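PDB 4CHJ: IMC sub-compartment protein ISP3 from Toxoplasma gondii, which belongs to the inner membrane complex sub-compartment proteins critical for replication of this parasite, and adopts a pleckstrin homology fold. Local coordinates for residues V50-P53 against R57-C60; F70-F75 against V79-L84; V113-A118 against R122-S127. All coordinates share one frame; numbering follows the deposited sequence.

Contact 1: V50-P53 against R57-C60; sequences VLFP and RIEC
F52 places CG anti to its own carbonyl carbon (chi1 -65°), and I58 does the same with CG1 (chi1 -63°), which brings the ring and the ethyl arm of the isoleucine together across the hairpin. The two side chains cross obliquely. F52 CE2 comes within 3.3 Å of I58 CD1, and F52 CZ follows at 3.5 Å, so one corner of the ring carries most of this apolar contact. The ring edge also borders the backbone of the facing strand, with F52 CD2 4.1 Å from R57 CA. H56, in the turn, stacks on the same ring.

Behind the ring, V50 and I58 form a hydrogen-bonded antiparallel pair with unequal bonds. V50 N reaches I58 O at 3.0 Å in a nearly straight bond (164° at the hydrogen), while I58 N lies 3.3 Å from V50 O. That carbonyl also receives a CA-H contact from R57 CA, so two donors from the facing strand converge on it. V50 sends CG2, the methyl beside its backbone N, to within 3.8 Å of C60 SG, a buried contact that continues onto L73 of the next strand. On the other sheet face, L51 and R57 run side by side in the same direction; the guanidinium of R57 is engaged by E49, with NH1 in a salt bridge. The side chain of L51 also touches S127 of strand 123-127.

The segments thus close an antiparallel beta hairpin, the one joining the first two strands of the seven-stranded sheet of a pleckstrin homology fold.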
loop_
_atom_site.group_PDB
_atom_site.type_symbol
_atom_site.label_atom_id
_atom_site.label_comp_id
_atom_site.label_asym_id
_atom_site.label_seq_id
_atom_site.Cartn_x
_atom_site.Cartn_y
_atom_site.Cartn_z
ATOM N N VAL A 50 -0.271 9.425 2.852
ATOM C CA VAL A 50 1.089 8.937 2.971
ATOM C C VAL A 50 1.666 9.361 4.316
ATOM O O VAL A 50 1.717 10.544 4.630
ATOM C CB VAL A 50 1.978 9.505 1.857
ATOM C CG1 VAL A 50 3.430 9.119 2.083
ATOM C CG2 VAL A 50 1.494 9.029 0.501
ATOM N N LEU A 51 2.080 8.381 5.110
ATOM C CA LEU A 51 2.727 8.627 6.392
ATOM C C LEU A 51 4.183 9.036 6.235
ATOM O O LEU A 51 4.856 8.607 5.304
ATOM C CB LEU A 51 2.635 7.393 7.286
ATOM C CG LEU A 51 1.232 6.876 7.584
ATOM C CD1 LEU A 51 1.233 6.053 8.859
ATOM C CD2 LEU A 51 0.252 8.032 7.685
ATOM N N PHE A 52 4.672 9.841 7.168
ATOM C CA PHE A 52 6.066 10.257 7.155
ATOM C C PHE A 52 6.716 9.991 8.501
ATOM O O PHE A 52 6.057 9.997 9.530
ATOM C CB PHE A 52 6.191 11.727 6.765
ATOM C CG PHE A 52 5.753 12.009 5.364
ATOM C CD1 PHE A 52 6.569 11.696 4.298
ATOM C CD2 PHE A 52 4.517 12.566 5.113
ATOM C CE1 PHE A 52 6.167 11.945 3.005
ATOM C CE2 PHE A 52 4.107 12.819 3.823
ATOM C CZ PHE A 52 4.934 12.506 2.766
ATOM N N PRO A 53 8.035 9.865 8.496
ATOM C CA PRO A 53 8.792 9.498 9.696
ATOM C C PRO A 53 8.620 10.499 10.836
ATOM O O PRO A 53 8.570 10.082 11.986
ATOM C CB PRO A 53 10.238 9.493 9.201
ATOM C CG PRO A 53 10.131 9.192 7.749
ATOM C CD PRO A 53 8.881 9.880 7.292
ATOM N N ARG A 57 1.336 13.563 7.964
ATOM C CA ARG A 57 0.819 12.916 6.789
ATOM C C ARG A 57 0.442 13.937 5.757
ATOM O O ARG A 57 0.305 15.118 6.064
ATOM C CB ARG A 57 -0.412 12.130 7.149
ATOM C CG ARG A 57 -0.124 11.001 8.093
ATOM C CD ARG A 57 -1.396 10.537 8.758
ATOM N NE ARG A 57 -1.755 11.416 9.858
ATOM C CZ ARG A 57 -2.939 12.004 10.014
ATOM N NH1 ARG A 57 -3.933 11.803 9.153
ATOM N NH2 ARG A 57 -3.123 12.772 11.059
ATOM N N ILE A 58 0.272 13.464 4.532
ATOM C CA ILE A 58 -0.323 14.248 3.481
ATOM C C ILE A 58 -1.410 13.426 2.814
ATOM O O ILE A 58 -1.171 12.260 2.448
ATOM C CB ILE A 58 0.718 14.608 2.417
ATOM C CG1 ILE A 58 1.805 15.485 3.016
ATOM C CG2 ILE A 58 0.055 15.329 1.256
ATOM C CD1 ILE A 58 3.096 15.491 2.215
ATOM N N GLU A 59 -2.581 14.042 2.622
ATOM C CA GLU A 59 -3.641 13.477 1.791
ATOM C C GLU A 59 -3.243 13.506 0.327
ATOM O O GLU A 59 -2.964 14.571 -0.217
ATOM C CB GLU A 59 -4.931 14.265 1.972
ATOM C CG GLU A 59 -6.185 13.411 1.851
ATOM C CD GLU A 59 -7.400 14.054 2.508
ATOM O OE1 GLU A 59 -7.254 14.645 3.610
ATOM O OE2 GLU A 59 -8.510 13.946 1.931
ATOM N N CYS A 60 -3.192 12.327 -0.292
ATOM C CA CYS A 60 -2.866 12.187 -1.719
ATOM C C CYS A 60 -3.993 11.521 -2.502
ATOM O O CYS A 60 -4.946 10.974 -1.926
ATOM C CB CYS A 60 -1.623 11.322 -1.904
ATOM S SG CYS A 60 -0.134 12.019 -1.216
#

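Contact 2: F70-F75 against V79-L84; sequences FMNLTF and VRPIQL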
loop_
_atom_site.group_PDB
_atom_site.type_symbol
_atom_site.label_atom_id
_atom_site.label_comp_id
_atom_site.label_asym_id
_atom_site.label_seq_id
_atom_site.Cartn_x
_atom_site.Cartn_y
_atom_site.Cartn_z
ATOM N N PHE A 70 2.516 1.052 -13.194
ATOM C CA PHE A 70 2.832 2.131 -12.267
ATOM C C PHE A 70 1.641 2.536 -11.421
ATOM O O PHE A 70 0.487 2.279 -11.751
ATOM C CB PHE A 70 3.409 3.356 -12.993
ATOM C CG PHE A 70 2.385 4.160 -13.752
ATOM C CD1 PHE A 70 1.528 5.041 -13.088
ATOM C CD2 PHE A 70 2.304 4.075 -15.138
ATOM C CE1 PHE A 70 0.596 5.794 -13.795
ATOM C CE2 PHE A 70 1.379 4.833 -15.846
ATOM C CZ PHE A 70 0.521 5.685 -15.174
ATOM N N MET A 71 1.923 3.092 -10.258
ATOM C CA MET A 71 0.891 3.722 -9.467
ATOM C C MET A 71 1.372 5.104 -9.116
ATOM O O MET A 71 2.510 5.289 -8.726
ATOM C CB MET A 71 0.505 2.897 -8.245
ATOM C CG MET A 71 1.457 2.937 -7.078
ATOM S SD MET A 71 0.872 1.806 -5.811
ATOM C CE MET A 71 2.309 1.683 -4.765
ATOM N N ASN A 72 0.502 6.081 -9.292
ATOM C CA ASN A 72 0.904 7.462 -9.178
ATOM C C ASN A 72 0.320 8.127 -7.972
ATOM O O ASN A 72 -0.876 8.076 -7.747
ATOM C CB ASN A 72 0.473 8.232 -10.414
ATOM C CG ASN A 72 1.571 8.343 -11.432
ATOM O OD1 ASN A 72 2.027 7.343 -11.978
ATOM N ND2 ASN A 72 2.011 9.565 -11.690
ATOM N N LEU A 73 1.177 8.778 -7.206
ATOM C CA LEU A 73 0.724 9.554 -6.083
ATOM C C LEU A 73 0.620 10.972 -6.573
ATOM O O LEU A 73 1.573 11.522 -7.111
ATOM C CB LEU A 73 1.735 9.491 -4.948
ATOM C CG LEU A 73 1.507 8.387 -3.928
ATOM C CD1 LEU A 73 0.131 8.535 -3.310
ATOM C CD2 LEU A 73 1.644 7.042 -4.612
ATOM N N THR A 74 -0.547 11.565 -6.395
ATOM C CA THR A 74 -0.713 12.962 -6.730
ATOM C C THR A 74 -0.952 13.754 -5.478
ATOM O O THR A 74 -1.865 13.456 -4.706
ATOM C CB THR A 74 -1.873 13.185 -7.701
ATOM O OG1 THR A 74 -1.585 12.508 -8.932
ATOM C CG2 THR A 74 -2.058 14.676 -7.972
ATOM N N PHE A 75 -0.042 14.692 -5.236
ATOM C CA PHE A 75 -0.163 15.679 -4.180
ATOM C C PHE A 75 0.196 17.057 -4.740
ATOM O O PHE A 75 1.293 17.259 -5.248
ATOM C CB PHE A 75 0.765 15.291 -3.031
ATOM C CG PHE A 75 1.102 16.418 -2.111
ATOM C CD1 PHE A 75 0.113 17.246 -1.623
ATOM C CD2 PHE A 75 2.411 16.652 -1.741
ATOM C CE1 PHE A 75 0.424 18.287 -0.775
ATOM C CE2 PHE A 75 2.729 17.693 -0.896
ATOM C CZ PHE A 75 1.735 18.513 -0.413
ATOM N N VAL A 79 3.406 14.512 -8.797
ATOM C CA VAL A 79 3.172 13.090 -8.815
ATOM C C VAL A 79 4.424 12.263 -8.561
ATOM O O VAL A 79 5.301 12.177 -9.409
ATOM C CB VAL A 79 2.571 12.695 -10.167
ATOM C CG1 VAL A 79 1.271 13.449 -10.391
ATOM C CG2 VAL A 79 3.543 13.024 -11.279
ATOM N N ARG A 80 4.472 11.597 -7.414
ATOM C CA ARG A 80 5.458 10.555 -7.201
ATOM C C ARG A 80 4.942 9.241 -7.826
ATOM O O ARG A 80 3.944 8.687 -7.388
ATOM C CB ARG A 80 5.801 10.399 -5.706
ATOM C CG ARG A 80 6.878 9.331 -5.413
ATOM C CD ARG A 80 7.736 9.625 -4.161
ATOM N NE ARG A 80 7.254 8.914 -2.957
ATOM C CZ ARG A 80 7.301 9.391 -1.702
ATOM N NH1 ARG A 80 7.837 10.577 -1.436
ATOM N NH2 ARG A 80 6.801 8.674 -0.699
ATOM N N PRO A 81 5.583 8.792 -8.917
ATOM C CA PRO A 81 5.216 7.549 -9.558
ATOM C C PRO A 81 6.012 6.391 -9.015
ATOM O O PRO A 81 7.230 6.486 -8.863
ATOM C CB PRO A 81 5.590 7.779 -11.038
ATOM C CG PRO A 81 6.152 9.171 -11.122
ATOM C CD PRO A 81 6.555 9.535 -9.733
ATOM N N ILE A 82 5.328 5.290 -8.779
ATOM C CA ILE A 82 5.938 4.122 -8.235
ATOM C C ILE A 82 5.730 3.033 -9.245
ATOM O O ILE A 82 4.633 2.836 -9.726
ATOM C CB ILE A 82 5.286 3.722 -6.892
ATOM C CG1 ILE A 82 5.147 4.948 -5.977
ATOM C CG2 ILE A 82 6.097 2.628 -6.210
ATOM C CD1 ILE A 82 4.543 4.654 -4.618
ATOM N N GLN A 83 6.800 2.315 -9.549
ATOM C CA GLN A 83 6.723 1.176 -10.439
ATOM C C GLN A 83 6.302 -0.056 -9.668
ATOM O O GLN A 83 6.872 -0.374 -8.637
ATOM C CB GLN A 83 8.071 0.932 -11.105
ATOM C CG GLN A 83 8.711 2.187 -11.662
ATOM C CD GLN A 83 8.491 2.329 -13.147
ATOM O OE1 GLN A 83 8.898 1.474 -13.929
ATOM N NE2 GLN A 83 7.840 3.411 -13.546
ATOM N N LEU A 84 5.301 -0.749 -10.197
ATOM C CA LEU A 84 4.772 -1.964 -9.596
ATOM C C LEU A 84 5.859 -3.022 -9.559
ATOM O O LEU A 84 5.936 -3.828 -8.636
ATOM C CB LEU A 84 3.547 -2.452 -10.360
ATOM C CG LEU A 84 2.404 -1.437 -10.429
ATOM C CD1 LEU A 84 1.126 -2.088 -10.925
ATOM C CD2 LEU A 84 2.183 -0.773 -9.081
#
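I82 CD1 is met by two residues of the facing strand. M71 CE lies 3.7 Å from it and L73 CD2 3.8 Å from it, all three on the sheet face turned to the protein interior. M71 gets there with CG lodged between its backbone N and carbonyl carbon (chi1 77°) and the chain extended beyond. L84 CD2 adds a looser contact, 4.1 Å from M71 CB. On the reverse face the N72 amide slants across V79 and P81, ND2 standing 3.5 Å from V79 CB, while V79 CG1 runs beside T74 OG1 at 3.3 Å.

The backbone fixes this register. M71 and I82 form a hydrogen-bonded pair with two backbone bonds, M71 N to I82 O and I82 N to M71 O, each 2.8 Å long. L73 N donates to R80 O at 2.8 Å. P81, which has no N-H, sits in a non-hydrogen-bonded pair with N72, where none is needed by the facing strand.

Farther out, N72 and T74 bond through their backbones to K63 and N61, so strand 70-75 is held on both edges. M71 and I82 press on F115 and L117 respectively, and F137 and F140 of the C-terminal helix meet M71 and L84. The segments form the hairpin of the third and fourth strands, at one end of the strand order in the pleckstrin homology sheet.

Contact 3: V113-A118 against R122-S127; sequences VGFRLA and RAIAFS
F115 and F126 meet edge to face in the hairpin of the sixth and seventh strands of the pleckstrin homology fold, its tight side looking inward. Their centroids are 4.9 Å apart and the ring planes stand at 74°. F115 reaches its partner because CG sits between the backbone N and the carbonyl carbon (chi1 59°). I124 covers one face of the F115 ring in a CH-pi contact, its CB 4.1 Å from the centroid, and sends CD1 to within 3.6 Å of L117 CD1. F137 and L141 of the C-terminal helix continue this packing, on F126 and F115.

Between the two strands the other face has few side-chain contacts. G114 has no side chain, A123 and A125 carry only methyls, and the side chain of R116, which turns to A89 and L91, meets R122 O only through CB and CG. G114 CA lies 3.0 Å from I124 O. Toward the turn, R122 O takes the N-H of L117 at 2.9 Å; A123 and R122 are exposed. At the far end V113 N hydrogen-bonds F126 O at 2.7 Å. On the inward face, F115 CE1 stands 3.7 Å above the F126 ring plane, over its centre.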
loop_
_atom_site.group_PDB
_atom_site.type_symbol
_atom_site.label_atom_id
_atom_site.label_comp_id
_atom_site.label_asym_id
_atom_site.label_seq_id
_atom_site.Cartn_x
_atom_site.Cartn_y
_atom_site.Cartn_z
ATOM N N VAL A 113 -0.631 0.517 5.864
ATOM C CA VAL A 113 0.155 -0.475 5.159
ATOM C C VAL A 113 1.500 0.092 4.759
ATOM O O VAL A 113 1.580 1.154 4.167
ATOM C CB VAL A 113 -0.551 -0.930 3.880
ATOM C CG1 VAL A 113 0.143 -2.144 3.300
ATOM C CG2 VAL A 113 -2.011 -1.214 4.155
ATOM N N GLY A 114 2.554 -0.644 5.066
ATOM C CA GLY A 114 3.899 -0.235 4.741
ATOM C C GLY A 114 4.444 -1.142 3.671
ATOM O O GLY A 114 4.084 -2.300 3.609
ATOM N N PHE A 115 5.281 -0.608 2.800
ATOM C CA PHE A 115 5.883 -1.420 1.762
ATOM C C PHE A 115 7.245 -0.869 1.414
ATOM O O PHE A 115 7.572 0.277 1.725
ATOM C CB PHE A 115 4.987 -1.536 0.523
ATOM C CG PHE A 115 4.647 -0.224 -0.120
ATOM C CD1 PHE A 115 3.693 0.592 0.438
ATOM C CD2 PHE A 115 5.248 0.165 -1.312
ATOM C CE1 PHE A 115 3.354 1.789 -0.123
ATOM C CE2 PHE A 115 4.945 1.394 -1.877
ATOM C CZ PHE A 115 3.969 2.198 -1.295
ATOM N N ARG A 116 8.082 -1.726 0.865
ATOM C CA ARG A 116 9.429 -1.342 0.577
ATOM C C ARG A 116 9.704 -1.415 -0.927
ATOM O O ARG A 116 9.254 -2.354 -1.610
ATOM C CB ARG A 116 10.374 -2.242 1.342
ATOM C CG ARG A 116 11.819 -1.785 1.270
ATOM C CD ARG A 116 12.697 -2.727 2.052
ATOM N NE ARG A 116 12.183 -2.894 3.412
ATOM C CZ ARG A 116 11.711 -4.037 3.907
ATOM N NH1 ARG A 116 11.700 -5.141 3.166
ATOM N NH2 ARG A 116 11.283 -4.082 5.165
ATOM N N LEU A 117 10.444 -0.421 -1.427
ATOM C CA LEU A 117 10.883 -0.374 -2.812
ATOM C C LEU A 117 12.309 -0.935 -2.979
ATOM O O LEU A 117 13.211 -0.614 -2.200
ATOM C CB LEU A 117 10.861 1.059 -3.301
ATOM C CG LEU A 117 9.537 1.820 -3.188
ATOM C CD1 LEU A 117 9.724 3.228 -3.711
ATOM C CD2 LEU A 117 8.425 1.130 -3.942
ATOM N N ALA A 118 12.499 -1.718 -4.043
ATOM C CA ALA A 118 13.746 -2.404 -4.341
ATOM C C ALA A 118 14.831 -1.426 -4.727
ATOM O O ALA A 118 16.010 -1.641 -4.412
ATOM C CB ALA A 118 13.529 -3.391 -5.483
ATOM N N ARG A 122 13.879 1.895 0.333
ATOM C CA ARG A 122 13.051 2.636 1.284
ATOM C C ARG A 122 11.673 2.041 1.590
ATOM O O ARG A 122 11.104 1.300 0.793
ATOM C CB ARG A 122 12.916 4.095 0.861
ATOM C CG ARG A 122 14.237 4.834 0.859
ATOM C CD ARG A 122 14.068 6.312 1.136
ATOM N NE ARG A 122 14.200 6.615 2.555
ATOM C CZ ARG A 122 14.776 7.711 3.029
ATOM N NH1 ARG A 122 15.281 8.603 2.194
ATOM N NH2 ARG A 122 14.849 7.914 4.335
ATOM N N ALA A 123 11.147 2.404 2.752
ATOM C CA ALA A 123 9.849 1.944 3.217
ATOM C C ALA A 123 8.849 3.086 3.221
ATOM O O ALA A 123 9.163 4.191 3.628
ATOM C CB ALA A 123 9.965 1.341 4.599
ATOM N N ILE A 124 7.648 2.813 2.739
ATOM C CA ILE A 124 6.635 3.837 2.601
ATOM C C ILE A 124 5.417 3.335 3.303
ATOM O O ILE A 124 5.158 2.137 3.308
ATOM C CB ILE A 124 6.285 4.066 1.130
ATOM C CG1 ILE A 124 7.590 4.230 0.313
ATOM C CG2 ILE A 124 5.362 5.277 0.994
ATOM C CD1 ILE A 124 7.385 4.353 -1.180
ATOM N N ALA A 125 4.673 4.235 3.916
ATOM C CA ALA A 125 3.456 3.851 4.573
ATOM C C ALA A 125 2.312 4.633 3.986
ATOM O O ALA A 125 2.374 5.883 3.915
ATOM C CB ALA A 125 3.552 4.092 6.071
ATOM N N PHE A 126 1.293 3.883 3.522
ATOM C CA PHE A 126 -0.020 4.430 3.147
ATOM C C PHE A 126 -1.039 4.093 4.240
ATOM O O PHE A 126 -1.040 2.999 4.771
ATOM C CB PHE A 126 -0.497 3.799 1.830
ATOM C CG PHE A 126 0.287 4.232 0.615
ATOM C CD1 PHE A 126 1.265 5.222 0.699
ATOM C CD2 PHE A 126 0.030 3.665 -0.617
ATOM C CE1 PHE A 126 1.965 5.624 -0.424
ATOM C CE2 PHE A 126 0.716 4.073 -1.743
ATOM C CZ PHE A 126 1.685 5.061 -1.645
ATOM N N SER A 127 -1.892 5.054 4.553
ATOM C CA SER A 127 -3.009 4.860 5.441
ATOM C C SER A 127 -4.321 5.005 4.654
ATOM O O SER A 127 -4.510 5.970 3.897
ATOM C CB SER A 127 -2.973 5.887 6.564
ATOM O OG SER A 127 -4.041 5.664 7.470
#

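How the contacts relate
The three hairpins belong to one seven-stranded antiparallel sheet. Contacts 1 and 3 lie side by side in the sheet, with centres about 11 Å apart: L51 N lies 2.8 Å from A125 O, probably a hydrogen bond joining strands 46-51 and 123-127. Contacts 1 and 2, about 14 Å apart at their centres, adjoin through strands 57-65 and 70-75, with C60 CB 3.6 Å from L73 CD1. Contacts 2 and 3 share no strand edge, yet meet by side chains through the interior, their centres about 13 Å apart. There L73 CD2 approaches F126 CZ to 3.6 Å. F126, also touched by V50, links all three within the curled sheet.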